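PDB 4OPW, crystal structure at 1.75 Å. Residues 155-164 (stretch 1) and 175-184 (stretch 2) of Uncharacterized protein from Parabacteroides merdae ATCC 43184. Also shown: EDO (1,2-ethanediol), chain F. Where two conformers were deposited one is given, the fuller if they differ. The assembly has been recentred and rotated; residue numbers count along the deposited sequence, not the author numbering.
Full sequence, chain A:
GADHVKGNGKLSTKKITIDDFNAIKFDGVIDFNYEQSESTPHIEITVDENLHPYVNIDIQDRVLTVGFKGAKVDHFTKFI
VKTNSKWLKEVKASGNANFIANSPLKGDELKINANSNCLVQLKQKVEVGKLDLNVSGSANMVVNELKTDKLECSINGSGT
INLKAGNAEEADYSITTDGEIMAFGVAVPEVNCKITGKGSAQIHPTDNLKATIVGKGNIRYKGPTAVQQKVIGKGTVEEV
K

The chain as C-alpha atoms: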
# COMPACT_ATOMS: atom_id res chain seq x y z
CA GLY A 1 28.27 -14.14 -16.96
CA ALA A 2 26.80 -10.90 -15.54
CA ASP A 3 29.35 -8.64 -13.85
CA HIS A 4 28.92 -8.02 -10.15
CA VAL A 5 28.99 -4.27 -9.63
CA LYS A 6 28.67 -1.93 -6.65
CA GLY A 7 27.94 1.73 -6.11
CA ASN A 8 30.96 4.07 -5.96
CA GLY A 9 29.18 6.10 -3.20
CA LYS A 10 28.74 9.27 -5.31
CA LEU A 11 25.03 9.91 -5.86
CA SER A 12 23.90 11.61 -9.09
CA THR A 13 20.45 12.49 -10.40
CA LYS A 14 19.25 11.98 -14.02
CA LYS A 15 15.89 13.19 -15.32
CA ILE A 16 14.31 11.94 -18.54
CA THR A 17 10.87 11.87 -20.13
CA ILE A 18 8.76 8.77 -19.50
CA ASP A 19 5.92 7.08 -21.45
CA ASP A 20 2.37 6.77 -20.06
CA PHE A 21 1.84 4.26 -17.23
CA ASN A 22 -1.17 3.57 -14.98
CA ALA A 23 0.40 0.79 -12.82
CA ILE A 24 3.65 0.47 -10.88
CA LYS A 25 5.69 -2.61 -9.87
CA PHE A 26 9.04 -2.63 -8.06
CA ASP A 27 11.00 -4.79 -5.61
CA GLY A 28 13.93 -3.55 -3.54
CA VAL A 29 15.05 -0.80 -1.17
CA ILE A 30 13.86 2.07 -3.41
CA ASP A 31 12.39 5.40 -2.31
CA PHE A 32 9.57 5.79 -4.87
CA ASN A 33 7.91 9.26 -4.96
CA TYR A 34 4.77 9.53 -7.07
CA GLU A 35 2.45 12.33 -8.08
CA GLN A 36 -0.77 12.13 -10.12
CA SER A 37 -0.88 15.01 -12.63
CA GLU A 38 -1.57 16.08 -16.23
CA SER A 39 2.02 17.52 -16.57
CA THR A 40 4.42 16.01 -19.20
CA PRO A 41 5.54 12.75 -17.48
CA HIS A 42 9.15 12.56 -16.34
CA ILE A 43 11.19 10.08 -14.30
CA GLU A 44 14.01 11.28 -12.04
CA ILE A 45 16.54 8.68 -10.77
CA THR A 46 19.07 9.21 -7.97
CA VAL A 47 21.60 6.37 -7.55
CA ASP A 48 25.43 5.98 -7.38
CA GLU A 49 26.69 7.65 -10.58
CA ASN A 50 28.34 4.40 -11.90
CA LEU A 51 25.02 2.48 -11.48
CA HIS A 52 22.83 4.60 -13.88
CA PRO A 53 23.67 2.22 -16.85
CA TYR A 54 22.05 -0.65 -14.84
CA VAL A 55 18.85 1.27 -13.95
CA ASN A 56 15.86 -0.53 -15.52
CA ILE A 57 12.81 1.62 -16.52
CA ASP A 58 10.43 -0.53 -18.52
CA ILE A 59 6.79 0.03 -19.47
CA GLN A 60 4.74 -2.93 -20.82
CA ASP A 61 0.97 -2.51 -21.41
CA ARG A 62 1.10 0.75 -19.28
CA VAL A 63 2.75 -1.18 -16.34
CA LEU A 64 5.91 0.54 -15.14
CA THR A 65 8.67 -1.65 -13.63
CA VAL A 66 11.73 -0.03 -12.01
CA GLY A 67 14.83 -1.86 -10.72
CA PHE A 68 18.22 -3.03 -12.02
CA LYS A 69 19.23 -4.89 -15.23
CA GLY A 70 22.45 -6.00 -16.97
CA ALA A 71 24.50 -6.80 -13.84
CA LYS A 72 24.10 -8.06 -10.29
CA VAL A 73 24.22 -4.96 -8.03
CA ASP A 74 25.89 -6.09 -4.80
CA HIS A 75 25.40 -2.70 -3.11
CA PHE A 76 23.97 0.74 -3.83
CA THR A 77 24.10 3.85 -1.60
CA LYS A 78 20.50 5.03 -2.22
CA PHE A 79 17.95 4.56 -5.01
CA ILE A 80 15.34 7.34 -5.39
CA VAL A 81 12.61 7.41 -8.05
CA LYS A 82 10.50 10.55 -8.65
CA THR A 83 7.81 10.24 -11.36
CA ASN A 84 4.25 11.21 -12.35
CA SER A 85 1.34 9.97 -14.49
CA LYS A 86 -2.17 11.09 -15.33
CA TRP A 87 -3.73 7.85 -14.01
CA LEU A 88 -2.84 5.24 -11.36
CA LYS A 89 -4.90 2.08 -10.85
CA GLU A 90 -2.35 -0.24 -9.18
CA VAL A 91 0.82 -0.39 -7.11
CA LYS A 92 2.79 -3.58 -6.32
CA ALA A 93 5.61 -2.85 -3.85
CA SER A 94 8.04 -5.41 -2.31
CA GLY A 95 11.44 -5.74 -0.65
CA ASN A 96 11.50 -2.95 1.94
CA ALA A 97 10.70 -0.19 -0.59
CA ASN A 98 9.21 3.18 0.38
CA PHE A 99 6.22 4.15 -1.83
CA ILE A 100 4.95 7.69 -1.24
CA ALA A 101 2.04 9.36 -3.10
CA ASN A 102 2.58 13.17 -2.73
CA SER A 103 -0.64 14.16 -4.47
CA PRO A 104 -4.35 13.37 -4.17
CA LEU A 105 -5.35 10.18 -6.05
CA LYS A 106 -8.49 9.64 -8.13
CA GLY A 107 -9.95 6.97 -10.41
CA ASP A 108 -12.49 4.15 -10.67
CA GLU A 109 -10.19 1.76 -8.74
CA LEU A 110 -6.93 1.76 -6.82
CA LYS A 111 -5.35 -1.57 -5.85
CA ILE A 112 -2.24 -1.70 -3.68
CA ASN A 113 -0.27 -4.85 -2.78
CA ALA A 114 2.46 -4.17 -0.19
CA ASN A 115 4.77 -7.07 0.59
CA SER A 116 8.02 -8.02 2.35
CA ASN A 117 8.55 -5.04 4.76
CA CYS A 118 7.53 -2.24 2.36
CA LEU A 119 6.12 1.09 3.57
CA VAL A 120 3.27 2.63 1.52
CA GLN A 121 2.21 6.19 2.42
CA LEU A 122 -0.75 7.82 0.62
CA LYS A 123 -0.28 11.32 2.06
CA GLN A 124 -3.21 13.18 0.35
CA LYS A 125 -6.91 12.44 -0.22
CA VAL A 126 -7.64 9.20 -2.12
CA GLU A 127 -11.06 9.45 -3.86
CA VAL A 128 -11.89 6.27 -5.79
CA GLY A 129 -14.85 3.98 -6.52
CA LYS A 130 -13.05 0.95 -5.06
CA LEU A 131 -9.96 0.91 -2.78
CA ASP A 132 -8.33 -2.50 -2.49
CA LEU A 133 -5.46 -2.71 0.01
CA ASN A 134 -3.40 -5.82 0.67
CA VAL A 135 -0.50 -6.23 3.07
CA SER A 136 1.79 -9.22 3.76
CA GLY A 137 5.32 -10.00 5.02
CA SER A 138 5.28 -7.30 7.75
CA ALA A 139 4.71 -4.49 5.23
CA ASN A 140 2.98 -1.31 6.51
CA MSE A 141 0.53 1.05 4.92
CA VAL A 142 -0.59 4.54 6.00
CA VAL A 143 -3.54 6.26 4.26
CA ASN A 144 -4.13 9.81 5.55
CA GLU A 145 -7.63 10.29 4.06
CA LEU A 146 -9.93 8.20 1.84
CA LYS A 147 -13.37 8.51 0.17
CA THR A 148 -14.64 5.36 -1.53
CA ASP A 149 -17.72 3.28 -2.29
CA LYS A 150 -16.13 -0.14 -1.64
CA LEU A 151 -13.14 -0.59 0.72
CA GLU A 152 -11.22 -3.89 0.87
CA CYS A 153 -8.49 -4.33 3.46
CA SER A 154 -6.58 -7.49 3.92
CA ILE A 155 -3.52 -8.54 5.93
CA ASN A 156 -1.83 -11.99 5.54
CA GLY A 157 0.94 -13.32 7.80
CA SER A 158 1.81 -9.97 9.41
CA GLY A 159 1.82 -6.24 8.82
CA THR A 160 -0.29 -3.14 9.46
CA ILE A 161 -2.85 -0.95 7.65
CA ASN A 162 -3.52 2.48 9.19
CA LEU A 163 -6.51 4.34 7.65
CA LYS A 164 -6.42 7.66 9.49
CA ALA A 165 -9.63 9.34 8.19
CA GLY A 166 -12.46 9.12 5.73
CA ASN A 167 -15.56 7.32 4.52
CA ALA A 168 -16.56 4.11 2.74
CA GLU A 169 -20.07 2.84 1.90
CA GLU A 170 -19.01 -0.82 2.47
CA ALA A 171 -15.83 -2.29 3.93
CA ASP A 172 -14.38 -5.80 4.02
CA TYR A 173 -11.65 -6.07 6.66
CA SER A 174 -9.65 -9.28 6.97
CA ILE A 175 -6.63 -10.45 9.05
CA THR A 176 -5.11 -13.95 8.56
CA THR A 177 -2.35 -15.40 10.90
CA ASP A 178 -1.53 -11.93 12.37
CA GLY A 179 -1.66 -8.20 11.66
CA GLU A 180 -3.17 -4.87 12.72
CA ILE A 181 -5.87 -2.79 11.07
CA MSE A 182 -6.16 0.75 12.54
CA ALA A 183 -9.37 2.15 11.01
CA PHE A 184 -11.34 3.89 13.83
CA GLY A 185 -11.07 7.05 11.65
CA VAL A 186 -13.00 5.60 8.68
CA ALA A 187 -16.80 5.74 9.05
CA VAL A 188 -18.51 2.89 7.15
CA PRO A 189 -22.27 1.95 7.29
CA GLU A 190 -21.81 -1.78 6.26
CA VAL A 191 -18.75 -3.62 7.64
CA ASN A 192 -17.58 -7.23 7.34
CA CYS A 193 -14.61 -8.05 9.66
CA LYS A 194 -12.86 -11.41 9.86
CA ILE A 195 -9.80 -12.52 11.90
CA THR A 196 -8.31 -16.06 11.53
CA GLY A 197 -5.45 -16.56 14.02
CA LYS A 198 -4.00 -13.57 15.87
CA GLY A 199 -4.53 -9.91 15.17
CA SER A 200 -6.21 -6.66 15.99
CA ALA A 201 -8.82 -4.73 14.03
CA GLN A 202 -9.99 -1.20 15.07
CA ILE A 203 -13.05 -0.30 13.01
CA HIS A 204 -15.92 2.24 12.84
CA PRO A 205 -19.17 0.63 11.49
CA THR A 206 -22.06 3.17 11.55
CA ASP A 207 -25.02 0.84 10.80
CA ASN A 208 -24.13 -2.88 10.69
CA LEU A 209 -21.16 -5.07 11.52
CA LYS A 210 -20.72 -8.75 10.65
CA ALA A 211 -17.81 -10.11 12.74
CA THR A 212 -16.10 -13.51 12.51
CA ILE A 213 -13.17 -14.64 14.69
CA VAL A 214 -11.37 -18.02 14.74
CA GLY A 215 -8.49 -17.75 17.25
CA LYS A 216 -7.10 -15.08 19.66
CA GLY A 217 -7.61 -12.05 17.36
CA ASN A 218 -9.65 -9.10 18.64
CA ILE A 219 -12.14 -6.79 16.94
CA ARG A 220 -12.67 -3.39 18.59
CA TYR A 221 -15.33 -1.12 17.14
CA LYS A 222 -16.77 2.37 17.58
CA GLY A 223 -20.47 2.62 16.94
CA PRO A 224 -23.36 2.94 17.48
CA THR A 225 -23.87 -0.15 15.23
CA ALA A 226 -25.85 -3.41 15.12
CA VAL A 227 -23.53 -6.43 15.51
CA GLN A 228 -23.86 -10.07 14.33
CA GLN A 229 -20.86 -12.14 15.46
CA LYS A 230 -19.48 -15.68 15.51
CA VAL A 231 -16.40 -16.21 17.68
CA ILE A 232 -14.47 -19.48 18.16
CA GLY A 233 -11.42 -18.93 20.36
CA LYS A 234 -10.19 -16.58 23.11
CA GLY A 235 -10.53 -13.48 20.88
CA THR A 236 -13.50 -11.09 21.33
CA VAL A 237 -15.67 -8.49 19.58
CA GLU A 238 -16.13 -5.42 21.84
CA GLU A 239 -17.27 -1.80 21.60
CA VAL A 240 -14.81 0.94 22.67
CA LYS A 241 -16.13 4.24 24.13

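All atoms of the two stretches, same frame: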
# COMPACT_ATOMS: atom_id res chain seq x y z
N ILE A 155 -4.88 -8.28 5.44
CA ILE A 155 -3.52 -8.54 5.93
C ILE A 155 -3.32 -10.04 5.99
O ILE A 155 -4.19 -10.73 6.52
CB ILE A 155 -3.22 -7.87 7.30
CG1 ILE A 155 -3.43 -6.33 7.23
CG2 ILE A 155 -1.76 -8.23 7.76
CD1 ILE A 155 -3.24 -5.63 8.54
N ASN A 156 -2.17 -10.57 5.48
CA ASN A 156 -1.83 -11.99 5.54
C ASN A 156 -0.44 -12.17 6.12
O ASN A 156 0.49 -11.48 5.70
CB ASN A 156 -1.91 -12.64 4.17
CG ASN A 156 -3.29 -13.05 3.83
OD1 ASN A 156 -3.75 -14.12 4.23
ND2 ASN A 156 -4.00 -12.19 3.11
N GLY A 157 -0.33 -13.03 7.13
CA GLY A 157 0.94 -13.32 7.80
C GLY A 157 1.26 -12.32 8.89
O GLY A 157 1.31 -12.67 10.07
N SER A 158 1.48 -11.06 8.50
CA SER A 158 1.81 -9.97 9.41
C SER A 158 1.82 -8.67 8.65
O SER A 158 1.99 -8.67 7.43
CB SER A 158 3.17 -10.20 10.07
OG SER A 158 4.17 -10.30 9.05
N GLY A 159 1.77 -7.58 9.39
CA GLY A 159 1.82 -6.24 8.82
C GLY A 159 0.71 -5.36 9.35
O GLY A 159 -0.11 -5.81 10.16
N THR A 160 0.71 -4.08 8.94
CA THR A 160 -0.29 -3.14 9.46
C THR A 160 -0.89 -2.28 8.35
O THR A 160 -0.21 -1.96 7.35
CB THR A 160 0.26 -2.24 10.59
OG1 THR A 160 1.10 -1.23 10.03
CG2 THR A 160 0.99 -2.99 11.70
N ILE A 161 -2.15 -1.87 8.54
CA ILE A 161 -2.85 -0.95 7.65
C ILE A 161 -3.47 0.12 8.55
O ILE A 161 -4.32 -0.20 9.39
CB ILE A 161 -3.89 -1.62 6.70
CG1 ILE A 161 -3.18 -2.65 5.75
CG2 ILE A 161 -4.62 -0.53 5.88
CD1 ILE A 161 -4.10 -3.54 4.87
N ASN A 162 -3.01 1.35 8.41
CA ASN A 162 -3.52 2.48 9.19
C ASN A 162 -4.27 3.42 8.27
O ASN A 162 -3.67 4.05 7.41
CB ASN A 162 -2.37 3.19 9.91
CG ASN A 162 -2.79 4.34 10.80
OD1 ASN A 162 -3.97 4.63 10.98
ND2 ASN A 162 -1.81 5.04 11.35
N LEU A 163 -5.60 3.49 8.44
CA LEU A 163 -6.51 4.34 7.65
C LEU A 163 -6.96 5.43 8.59
O LEU A 163 -7.82 5.21 9.43
CB LEU A 163 -7.69 3.53 7.10
CG LEU A 163 -7.38 2.21 6.37
CD1 LEU A 163 -8.66 1.54 5.90
CD2 LEU A 163 -6.44 2.45 5.16
N LYS A 164 -6.27 6.56 8.54
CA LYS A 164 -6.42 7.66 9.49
C LYS A 164 -7.78 8.37 9.48
O LYS A 164 -8.27 8.75 10.55
CB LYS A 164 -5.34 8.72 9.25
CG LYS A 164 -3.93 8.23 9.61
CD LYS A 164 -2.95 9.39 9.55
CE LYS A 164 -1.58 9.00 10.06
NZ LYS A 164 -0.55 10.01 9.69
N ILE A 175 -7.97 -10.19 8.48
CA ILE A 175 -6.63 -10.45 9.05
C ILE A 175 -6.48 -11.97 9.10
O ILE A 175 -7.35 -12.64 9.68
CB ILE A 175 -6.33 -9.78 10.43
CG1 ILE A 175 -6.36 -8.23 10.34
CG2 ILE A 175 -4.95 -10.26 11.00
CD1 ILE A 175 -6.62 -7.53 11.64
N THR A 176 -5.37 -12.50 8.54
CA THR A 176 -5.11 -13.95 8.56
C THR A 176 -3.71 -14.15 9.11
O THR A 176 -2.78 -13.48 8.66
CB THR A 176 -5.32 -14.57 7.16
OG1 THR A 176 -6.63 -14.23 6.70
CG2 THR A 176 -5.16 -16.08 7.17
N THR A 177 -3.57 -15.05 10.13
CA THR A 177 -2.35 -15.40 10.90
C THR A 177 -2.07 -14.31 11.93
O THR A 177 -2.05 -14.60 13.12
CB THR A 177 -1.10 -15.70 10.01
OG1 THR A 177 -1.43 -16.68 9.02
CG2 THR A 177 0.12 -16.14 10.83
N ASP A 178 -1.81 -13.07 11.48
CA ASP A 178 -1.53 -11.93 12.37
C ASP A 178 -1.54 -10.64 11.58
O ASP A 178 -1.49 -10.67 10.37
CB ASP A 178 -0.17 -12.09 13.07
CG ASP A 178 -0.02 -11.29 14.37
OD1 ASP A 178 -1.00 -10.62 14.78
OD2 ASP A 178 1.05 -11.37 14.99
N GLY A 179 -1.62 -9.51 12.28
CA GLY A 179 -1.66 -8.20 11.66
C GLY A 179 -2.53 -7.22 12.42
O GLY A 179 -3.27 -7.61 13.32
N GLU A 180 -2.41 -5.93 12.06
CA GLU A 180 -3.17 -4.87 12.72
C GLU A 180 -3.84 -3.97 11.73
O GLU A 180 -3.15 -3.39 10.87
CB GLU A 180 -2.30 -3.99 13.65
CG GLU A 180 -1.50 -4.70 14.71
CD GLU A 180 -0.43 -3.80 15.30
OE1 GLU A 180 -0.76 -2.68 15.74
OE2 GLU A 180 0.76 -4.22 15.28
N ILE A 181 -5.14 -3.78 11.86
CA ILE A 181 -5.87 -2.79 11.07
C ILE A 181 -6.25 -1.67 12.04
O ILE A 181 -6.88 -1.95 13.06
CB ILE A 181 -7.11 -3.38 10.31
CG1 ILE A 181 -6.66 -4.36 9.18
CG2 ILE A 181 -8.00 -2.24 9.74
CD1 ILE A 181 -7.78 -5.22 8.56
N MSE A 182 -5.83 -0.43 11.74
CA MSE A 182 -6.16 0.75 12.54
C MSE A 182 -7.07 1.62 11.69
O MSE A 182 -6.59 2.40 10.85
CB MSE A 182 -4.89 1.49 12.98
CG MSE A 182 -4.10 0.77 14.07
SE MSE A 182 -2.23 1.29 14.02
CE MSE A 182 -1.67 0.25 12.49
N ALA A 183 -8.40 1.43 11.82
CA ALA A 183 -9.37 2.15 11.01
C ALA A 183 -10.55 2.72 11.82
O ALA A 183 -11.66 2.82 11.30
CB ALA A 183 -9.89 1.25 9.89
N PHE A 184 -10.29 3.20 13.07
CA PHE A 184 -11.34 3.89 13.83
C PHE A 184 -11.77 5.20 13.12
O PHE A 184 -12.91 5.65 13.27
CB PHE A 184 -10.85 4.25 15.24
CG PHE A 184 -10.84 3.16 16.28
CD1 PHE A 184 -11.88 2.23 16.35
CD2 PHE A 184 -9.84 3.11 17.25
CE1 PHE A 184 -11.89 1.24 17.34
CE2 PHE A 184 -9.87 2.14 18.26
CZ PHE A 184 -10.88 1.20 18.29
C1 EDO F . -1.23 -8.41 17.14
O1 EDO F . -2.19 -7.40 17.40
C2 EDO F . -0.20 -7.92 16.09
O2 EDO F . 0.72 -7.03 16.68
O HOH W 1 -6.70 -11.83 5.46
O HOH W 2 -1.79 -15.85 6.39

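The two stretches pack as neighbouring parallel strands, joined by backbone hydrogen bonds in two short ladders that are separated by a turn in each chain segment. In the first ladder Thr176 N donates to Ile155 O (2.9 Å) and Gly157 N to Thr176 O (2.9 Å). In the second, Glu180 N donates to Gly159 O (3.0 Å), Ile161 N to Glu180 O (3.0 Å), Met182 N to Ile161 O (2.8 Å) and Leu163 N to Met182 O (2.8 Å). Such alternation is typical of parallel pairing: Glu180 and Met182 each use N and O toward two different residues of the other strand, which flank Thr160 and Asn162 respectively. The strand directions differ by just 4°, and the register runs unbroken from Thr160 opposite Glu180 to Asn162 opposite Met182.

Where the first ladder ends, Gly157 has a positive phi (84°), which favours glycine. Gly179 is more constrained: a CB would lie 2.5 Å from Ile155 CG2, a clash, and its backbone angles also call for glycine. Asp178 steadies this turn, its OD1 accepting a hydrogen bond from Gly179 N (2.8 Å).

The face bearing Ile155, Ile161, Ile175 and Ile181 is buried, and branched aliphatic side chains suit both extended backbone and a dry interior. Ile155 reaches along the strands, its CD1 lying 3.7 Å from Ile181 CG1. Nearby, Leu163 CD1 meets Ala183 CB at 4.2 Å.

The other face, with Asn156, Thr160, Asn162, Thr176, Glu180 and Met182, is more open and largely polar, where polar side chains can meet solvent. Met182, a selenomethionine, is its apolar exception; the long side chain reaches across to the neighbouring strand, and its end turns down so that CE sits 3.7 Å from Thr160 CB. At the first ladder, a water hydrogen-bonds to both Ile155 O (2.9 Å) and Thr176 OG1 (2.7 Å), linking the stretches. Exposed Glu180 also accepts a hydrogen bond at OE2 from ethanediol O2 (3.1 Å).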